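Local structure of probable 2-dehydro-3-deoxygalactonokinase DgoK1 (Sinorhizobium meliloti, 3T69) at residues 62-67 against 103-108; 86-91 against 162-167. The protein probably phosphorylates 2-dehydro-3-deoxy-D-galactonate with ATP, giving the 6-phosphate and ADP, in the DeLey-Doudoroff degradation of galactose. One frame throughout, in Å; residues are numbered along the deposited sequence.

Contact 1: 62-67 against 103-108; sequences PAHLPI and DVDRDI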
ATOM      1  N   PRO B  62      22.823 -35.711 -14.611  1.00 64.91           N
ATOM      2  CA  PRO B  62      24.165 -35.843 -15.166  1.00 64.52           C
ATOM      3  C   PRO B  62      24.986 -34.637 -14.714  1.00 64.35           C
ATOM      4  O   PRO B  62      24.458 -33.501 -14.706  1.00 64.59           O
ATOM      5  CB  PRO B  62      23.929 -35.778 -16.683  1.00 64.69           C
ATOM      6  CG  PRO B  62      22.496 -36.219 -16.870  1.00 64.77           C
ATOM      7  CD  PRO B  62      21.779 -35.688 -15.656  1.00 64.85           C
ATOM      8  N   ALA B  63      26.249 -34.889 -14.346  1.00 63.59           N
ATOM      9  CA  ALA B  63      27.165 -33.874 -13.793  1.00 62.87           C
ATOM     10  C   ALA B  63      27.503 -32.741 -14.764  1.00 62.27           C
ATOM     11  O   ALA B  63      28.076 -31.746 -14.344  1.00 62.27           O
ATOM     12  CB  ALA B  63      28.470 -34.521 -13.289  1.00 62.95           C
ATOM     13  N   HIS B  64      27.165 -32.900 -16.047  1.00 61.02           N
ATOM     14  CA  HIS B  64      27.456 -31.883 -17.049  1.00 60.01           C
ATOM     15  C   HIS B  64      26.204 -31.493 -17.841  1.00 58.81           C
ATOM     16  O   HIS B  64      26.282 -31.005 -18.975  1.00 58.52           O
ATOM     17  CB  HIS B  64      28.567 -32.362 -17.991  1.00 60.55           C
ATOM     18  CG  HIS B  64      29.800 -32.806 -17.275  1.00 61.51           C
ATOM     19  ND1 HIS B  64      30.600 -31.934 -16.567  1.00 62.44           N
ATOM     20  CD2 HIS B  64      30.357 -34.030 -17.128  1.00 61.82           C
ATOM     21  CE1 HIS B  64      31.608 -32.601 -16.026  1.00 62.69           C
ATOM     22  NE2 HIS B  64      31.478 -33.877 -16.342  1.00 61.78           N
ATOM     23  N   LEU B  65      25.042 -31.729 -17.244  1.00 56.89           N
ATOM     24  CA  LEU B  65      23.819 -31.339 -17.883  1.00 54.76           C
ATOM     25  C   LEU B  65      23.834 -29.865 -17.719  1.00 53.32           C
ATOM     26  O   LEU B  65      24.054 -29.392 -16.610  1.00 52.74           O
ATOM     27  CB  LEU B  65      22.613 -31.948 -17.174  1.00 55.24           C
ATOM     28  CG  LEU B  65      21.252 -31.607 -17.792  1.00 57.14           C
ATOM     29  CD1 LEU B  65      20.955 -32.399 -19.099  1.00 55.48           C
ATOM     30  CD2 LEU B  65      20.122 -31.744 -16.730  1.00 56.96           C
ATOM     31  N   PRO B  66      23.617 -29.128 -18.827  1.00 52.38           N
ATOM     32  CA  PRO B  66      23.664 -27.668 -18.805  1.00 51.29           C
ATOM     33  C   PRO B  66      22.419 -27.149 -18.096  1.00 50.65           C
ATOM     34  O   PRO B  66      21.523 -27.938 -17.817  1.00 51.07           O
ATOM     35  CB  PRO B  66      23.635 -27.290 -20.297  1.00 51.34           C
ATOM     36  CG  PRO B  66      23.013 -28.450 -20.979  1.00 51.33           C
ATOM     37  CD  PRO B  66      23.099 -29.650 -20.110  1.00 51.40           C
ATOM     38  N   ILE B  67      22.363 -25.840 -17.827  1.00 49.56           N
ATOM     39  CA  ILE B  67      21.294 -25.214 -17.031  1.00 47.34           C
ATOM     40  C   ILE B  67      20.904 -23.864 -17.610  1.00 46.86           C
ATOM     41  O   ILE B  67      21.751 -22.996 -17.814  1.00 46.09           O
ATOM     42  CB  ILE B  67      21.722 -24.992 -15.579  1.00 46.90           C
ATOM     43  CG1 ILE B  67      22.476 -26.221 -15.066  1.00 48.31           C
ATOM     44  CG2 ILE B  67      20.546 -24.664 -14.715  1.00 43.19           C
ATOM     45  CD1 ILE B  67      22.302 -26.462 -13.565  1.00 51.28           C
ATOM     46  N   ASP B 103      31.509 -21.862 -14.694  1.00 55.51           N
ATOM     47  CA  ASP B 103      31.579 -23.184 -14.065  1.00 57.03           C
ATOM     48  C   ASP B 103      32.312 -24.125 -15.026  1.00 56.77           C
ATOM     49  O   ASP B 103      32.037 -24.137 -16.225  1.00 56.79           O
ATOM     50  CB  ASP B 103      30.176 -23.713 -13.689  1.00 57.79           C
ATOM     51  CG  ASP B 103      30.230 -24.991 -12.820  1.00 60.94           C
ATOM     52  OD1 ASP B 103      31.323 -25.358 -12.343  1.00 66.92           O
ATOM     53  OD2 ASP B 103      29.184 -25.642 -12.621  1.00 62.56           O
ATOM     54  N   VAL B 104      33.281 -24.872 -14.523  1.00 56.40           N
ATOM     55  CA  VAL B 104      34.034 -25.755 -15.405  1.00 56.86           C
ATOM     56  C   VAL B 104      33.182 -27.011 -15.758  1.00 56.50           C
ATOM     57  O   VAL B 104      33.233 -27.525 -16.880  1.00 56.65           O
ATOM     58  CB  VAL B 104      35.453 -26.080 -14.823  1.00 56.91           C
ATOM     59  CG1 VAL B 104      35.391 -26.456 -13.307  1.00 59.12           C
ATOM     60  CG2 VAL B 104      36.149 -27.182 -15.612  1.00 57.67           C
ATOM     61  N   ASP B 105      32.349 -27.436 -14.804  1.00 55.73           N
ATOM     62  CA  ASP B 105      31.480 -28.607 -14.940  1.00 54.91           C
ATOM     63  C   ASP B 105      30.218 -28.488 -15.750  1.00 53.61           C
ATOM     64  O   ASP B 105      29.716 -29.511 -16.230  1.00 54.51           O
ATOM     65  CB  ASP B 105      31.125 -29.153 -13.573  1.00 55.37           C
ATOM     66  CG  ASP B 105      32.318 -29.657 -12.880  1.00 57.51           C
ATOM     67  OD1 ASP B 105      32.206 -30.080 -11.721  1.00 58.78           O
ATOM     68  OD2 ASP B 105      33.387 -29.623 -13.539  1.00 60.10           O
ATOM     69  N   ARG B 106      29.667 -27.287 -15.865  1.00 51.84           N
ATOM     70  CA  ARG B 106      28.445 -27.100 -16.650  1.00 50.15           C
ATOM     71  C   ARG B 106      28.285 -25.733 -17.183  1.00 48.77           C
ATOM     72  O   ARG B 106      28.816 -24.765 -16.612  1.00 48.87           O
ATOM     73  CB  ARG B 106      27.167 -27.461 -15.909  1.00 50.44           C
ATOM     74  CG  ARG B 106      27.292 -27.679 -14.424  1.00 52.05           C
ATOM     75  CD  ARG B 106      25.937 -27.933 -13.895  1.00 52.97           C
ATOM     76  NE  ARG B 106      25.958 -28.995 -12.901  1.00 57.64           N
ATOM     77  CZ  ARG B 106      25.398 -30.198 -13.068  1.00 56.38           C
ATOM     78  NH1 ARG B 106      24.787 -30.521 -14.221  1.00 52.83           N
ATOM     79  NH2 ARG B 106      25.448 -31.073 -12.059  1.00 55.08           N
ATOM     80  N   ASP B 107      27.554 -25.692 -18.300  1.00 46.58           N
ATOM     81  CA  ASP B 107      27.263 -24.487 -19.015  1.00 45.10           C
ATOM     82  C   ASP B 107      25.963 -23.934 -18.456  1.00 44.60           C
ATOM     83  O   ASP B 107      24.873 -24.389 -18.795  1.00 45.15           O
ATOM     84  CB  ASP B 107      27.165 -24.768 -20.507  1.00 44.21           C
ATOM     85  CG  ASP B 107      26.840 -23.521 -21.317  1.00 45.55           C
ATOM     86  OD1 ASP B 107      26.248 -22.552 -20.797  1.00 48.82           O
ATOM     87  OD2 ASP B 107      27.132 -23.499 -22.512  1.00 46.16           O
ATOM     88  N   ILE B 108      26.097 -22.954 -17.575  1.00 43.97           N
ATOM     89  CA  ILE B 108      24.984 -22.339 -16.843  1.00 42.55           C
ATOM     90  C   ILE B 108      24.780 -20.942 -17.404  1.00 42.12           C
ATOM     91  O   ILE B 108      25.684 -20.101 -17.341  1.00 41.28           O
ATOM     92  CB  ILE B 108      25.309 -22.228 -15.312  1.00 42.12           C
ATOM     93  CG1 ILE B 108      25.767 -23.558 -14.744  1.00 41.40           C
ATOM     94  CG2 ILE B 108      24.110 -21.730 -14.519  1.00 42.60           C
ATOM     95  CD1 ILE B 108      25.771 -23.615 -13.218  1.00 40.91           C
TER
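Arg-106 reaches across to the type I turn of Pro-62 to Leu-65 and ties its carbonyls together. Arg-106 NH1 donates to Leu-65 O at 2.7 Å, in the guanidinium plane and on a lone pair of the carbonyl, and to Pro-62 O at 3.0 Å, a partner tilted from that plane. Pro-62 O also accepts from Leu-65 N, the bond that closes the turn. Ala-63 O lies over a guanidinium face, 3.3 Å from Arg-106 CZ. A bend at chi3 (139°) carries the charged end round to the turn, while the aliphatic stem passes Ile-67, whose CD1 is 3.9 Å from Arg-106 CD. Ile-67 begins a parallel strand pairing in a protein whose family is assigned to the ASKHA (actin-like ATPase) nucleotide-binding fold: Ile-67 N bonds to Asp-107 O at 3.1 Å, and its CB meets Ile-108 CG2, two beta-branched residues side by side on one face. At the exposed end His-64 ND1 donates in its ring plane to Asp-105 O at 2.6 Å. Arginine suits its place, joining an apolar stem to a planar, multivalent donor. The chemistry implies backbone carbonyls gathered round a cation, whose charge their dipoles would probably ease.

Contact 2: 86-91 against 162-167; sequences ETPAAL and RVEGFS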
ATOM      1  N   GLU B  86      15.745  -3.960 -24.101  1.00 41.74           N
ATOM      2  CA  GLU B  86      14.816  -2.887 -24.038  1.00 43.11           C
ATOM      3  C   GLU B  86      13.664  -3.081 -25.052  1.00 43.75           C
ATOM      4  O   GLU B  86      13.815  -3.787 -26.063  1.00 44.92           O
ATOM      5  CB  GLU B  86      15.580  -1.575 -24.075  1.00 42.77           C
ATOM      6  CG  GLU B  86      15.877  -0.947 -25.382  1.00 45.41           C
ATOM      7  CD  GLU B  86      16.233   0.558 -25.148  1.00 51.29           C
ATOM      8  OE1 GLU B  86      15.264   1.337 -24.836  1.00 49.55           O
ATOM      9  OE2 GLU B  86      17.465   0.922 -25.205  1.00 49.20           O
ATOM     10  N   THR B  87      12.502  -2.534 -24.718  1.00 43.53           N
ATOM     11  CA  THR B  87      11.300  -2.737 -25.470  1.00 43.87           C
ATOM     12  C   THR B  87      11.165  -1.571 -26.423  1.00 45.29           C
ATOM     13  O   THR B  87      11.585  -0.493 -26.129  1.00 45.22           O
ATOM     14  CB  THR B  87      10.060  -2.718 -24.553  1.00 43.84           C
ATOM     15  OG1 THR B  87       9.999  -1.459 -23.853  1.00 43.26           O
ATOM     16  CG2 THR B  87      10.091  -3.856 -23.588  1.00 41.25           C
ATOM     17  N   PRO B  88      10.549  -1.774 -27.575  1.00 47.14           N
ATOM     18  CA  PRO B  88       9.999  -3.037 -28.049  1.00 47.53           C
ATOM     19  C   PRO B  88      11.148  -3.998 -28.318  1.00 47.74           C
ATOM     20  O   PRO B  88      12.236  -3.575 -28.708  1.00 47.07           O
ATOM     21  CB  PRO B  88       9.298  -2.654 -29.356  1.00 47.06           C
ATOM     22  CG  PRO B  88       9.181  -1.108 -29.298  1.00 48.48           C
ATOM     23  CD  PRO B  88      10.443  -0.712 -28.598  1.00 47.90           C
ATOM     24  N   ALA B  89      10.890  -5.269 -28.064  1.00 47.77           N
ATOM     25  CA  ALA B  89      11.906  -6.257 -28.123  1.00 48.87           C
ATOM     26  C   ALA B  89      11.280  -7.464 -28.749  1.00 50.11           C
ATOM     27  O   ALA B  89      10.165  -7.891 -28.363  1.00 50.36           O
ATOM     28  CB  ALA B  89      12.392  -6.599 -26.715  1.00 48.80           C
ATOM     29  N   ALA B  90      11.997  -8.030 -29.716  1.00 50.73           N
ATOM     30  CA  ALA B  90      11.583  -9.297 -30.297  1.00 50.90           C
ATOM     31  C   ALA B  90      11.908 -10.410 -29.300  1.00 50.26           C
ATOM     32  O   ALA B  90      13.059 -10.570 -28.889  1.00 50.56           O
ATOM     33  CB  ALA B  90      12.312  -9.517 -31.634  1.00 50.83           C
ATOM     34  N   LEU B  91      10.907 -11.177 -28.911  1.00 50.17           N
ATOM     35  CA  LEU B  91      11.111 -12.341 -28.022  1.00 50.40           C
ATOM     36  C   LEU B  91      12.236 -13.274 -28.428  1.00 50.65           C
ATOM     37  O   LEU B  91      12.834 -13.920 -27.587  1.00 52.45           O
ATOM     38  CB  LEU B  91       9.837 -13.159 -27.957  1.00 50.34           C
ATOM     39  CG  LEU B  91       8.689 -12.802 -26.989  1.00 51.51           C
ATOM     40  CD1 LEU B  91       8.982 -11.612 -26.117  1.00 47.91           C
ATOM     41  CD2 LEU B  91       7.342 -12.666 -27.705  1.00 48.14           C
ATOM     42  N   ARG B 162       6.631  -9.873 -30.477  1.00 60.01           N
ATOM     43  CA  ARG B 162       7.188  -8.590 -30.036  1.00 59.12           C
ATOM     44  C   ARG B 162       6.466  -7.973 -28.809  1.00 57.97           C
ATOM     45  O   ARG B 162       5.242  -7.733 -28.838  1.00 58.05           O
ATOM     46  CB  ARG B 162       7.202  -7.577 -31.179  1.00 59.43           C
ATOM     47  CG  ARG B 162       8.061  -7.982 -32.328  1.00 61.65           C
ATOM     48  CD  ARG B 162       8.290  -6.831 -33.248  1.00 65.52           C
ATOM     49  NE  ARG B 162       9.491  -6.045 -32.921  1.00 69.78           N
ATOM     50  CZ  ARG B 162       9.482  -4.746 -32.595  1.00 72.52           C
ATOM     51  NH1 ARG B 162       8.323  -4.061 -32.519  1.00 71.54           N
ATOM     52  NH2 ARG B 162      10.636  -4.121 -32.347  1.00 72.00           N
ATOM     53  N   VAL B 163       7.214  -7.718 -27.736  1.00 55.66           N
ATOM     54  CA  VAL B 163       6.700  -6.873 -26.650  1.00 53.27           C
ATOM     55  C   VAL B 163       6.810  -5.396 -27.024  1.00 52.63           C
ATOM     56  O   VAL B 163       7.911  -4.894 -27.212  1.00 52.11           O
ATOM     57  CB  VAL B 163       7.442  -7.104 -25.352  1.00 52.38           C
ATOM     58  CG1 VAL B 163       6.813  -6.304 -24.282  1.00 51.87           C
ATOM     59  CG2 VAL B 163       7.394  -8.560 -24.996  1.00 51.77           C
ATOM     60  N   GLU B 164       5.668  -4.715 -27.133  1.00 52.17           N
ATOM     61  CA  GLU B 164       5.635  -3.317 -27.560  1.00 52.24           C
ATOM     62  C   GLU B 164       5.864  -2.386 -26.377  1.00 50.98           C
ATOM     63  O   GLU B 164       6.468  -1.316 -26.517  1.00 50.29           O
ATOM     64  CB  GLU B 164       4.304  -2.972 -28.258  1.00 53.35           C
ATOM     65  CG  GLU B 164       4.185  -3.424 -29.722  1.00 57.45           C
ATOM     66  CD  GLU B 164       5.204  -2.723 -30.622  1.00 64.71           C
ATOM     67  OE1 GLU B 164       5.275  -1.459 -30.550  1.00 67.84           O
ATOM     68  OE2 GLU B 164       5.938  -3.417 -31.389  1.00 65.08           O
ATOM     69  N   GLY B 165       5.369  -2.819 -25.218  1.00 49.90           N
ATOM     70  CA  GLY B 165       5.417  -2.056 -23.977  1.00 47.55           C
ATOM     71  C   GLY B 165       4.755  -2.886 -22.898  1.00 46.53           C
ATOM     72  O   GLY B 165       4.141  -3.949 -23.183  1.00 46.30           O
ATOM     73  N   PHE B 166       4.880  -2.422 -21.657  1.00 44.52           N
ATOM     74  CA  PHE B 166       4.193  -3.047 -20.558  1.00 42.80           C
ATOM     75  C   PHE B 166       4.077  -2.189 -19.294  1.00 42.76           C
ATOM     76  O   PHE B 166       4.702  -1.127 -19.210  1.00 43.37           O
ATOM     77  CB  PHE B 166       4.874  -4.351 -20.246  1.00 42.59           C
ATOM     78  CG  PHE B 166       6.273  -4.205 -19.780  1.00 41.67           C
ATOM     79  CD1 PHE B 166       7.314  -4.022 -20.698  1.00 40.00           C
ATOM     80  CD2 PHE B 166       6.570  -4.309 -18.422  1.00 39.39           C
ATOM     81  CE1 PHE B 166       8.649  -3.933 -20.259  1.00 39.53           C
ATOM     82  CE2 PHE B 166       7.887  -4.212 -17.961  1.00 40.41           C
ATOM     83  CZ  PHE B 166       8.942  -4.025 -18.881  1.00 39.58           C
ATOM     84  N   SER B 167       3.303  -2.669 -18.319  1.00 41.45           N
ATOM     85  CA  SER B 167       3.024  -1.958 -17.088  1.00 41.10           C
ATOM     86  C   SER B 167       2.987  -2.878 -15.857  1.00 41.29           C
ATOM     87  O   SER B 167       2.157  -3.790 -15.790  1.00 41.46           O
ATOM     88  CB  SER B 167       1.647  -1.308 -17.202  1.00 41.37           C
ATOM     89  OG  SER B 167       1.681  -0.173 -18.060  1.00 41.84           O
TER
HETATM   90  O   HOH W   1       7.942   0.468 -24.503  1.00 39.26           O
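Pro-88 and Arg-162 meet beside a short antiparallel ladder, the proline's CB lying 3.6 Å from NH2 of the arginine. Arg-162 bends at chi3 (91°), which swings its guanidinium forward along its own strand, where NH1 salt-bridges Glu-164 OE2 at 2.7 Å. The glutamate, folded at chi2 (-64°), crosses the proline obliquely, so the ion pair borders the apolar ring. An alanine in place of Arg-162 would probably leave the Glu-164 carboxylate without its charged mate and uncover Pro-88 CB. The hydrogen-bonded pair joins Ala-89 N to Val-163 O at 3.1 Å and Val-163 N to Ala-89 O at 3.0 Å. Leu-91 crosses Val-163 at about a right angle, CD1 to CG2 3.6 Å. Threonine suits its place with two unlike branches: Thr-87 CG2 meets the Phe-166 ring at its edge, 3.6 Å from CE1, while OG1 donates to a water that in turn donates to Glu-164 O. The cis peptide before Pro-88 turns the chain, Thr-87 and Pro-88 both directing CB toward the partner strand. The two-residue edge strand 89-90 is added antiparallel to 162-169, whose other neighbour is strand 153-159; Val-163 packs on Val-156 there and on Leu-114 of strand 108-116.

In the fold
From the N terminus, the chain passes helix 50-58 and enters 62-67, the loop leading into strand 67-71. It then runs through 86-91 before returning at 103-108, where contact 1 closes a loop. Contact 2 closes later, when 162-167 pairs with 86-91, so the two loops cross. Contact 1 joins the entrances of two parallel strands of the sheet holding 67-71 and 108-116. Contact 2 lies at an edge, within the chain, of the sheet of 89-90 and 162-169; since strand 84-86 pairs with 108-116, segment 86-91 bridges the two sheets. The contact centres are 31 Å apart, and strand 108-116, which starts at contact 1 and brings Leu-114 against Ala-89 and Val-163, is one element linking them.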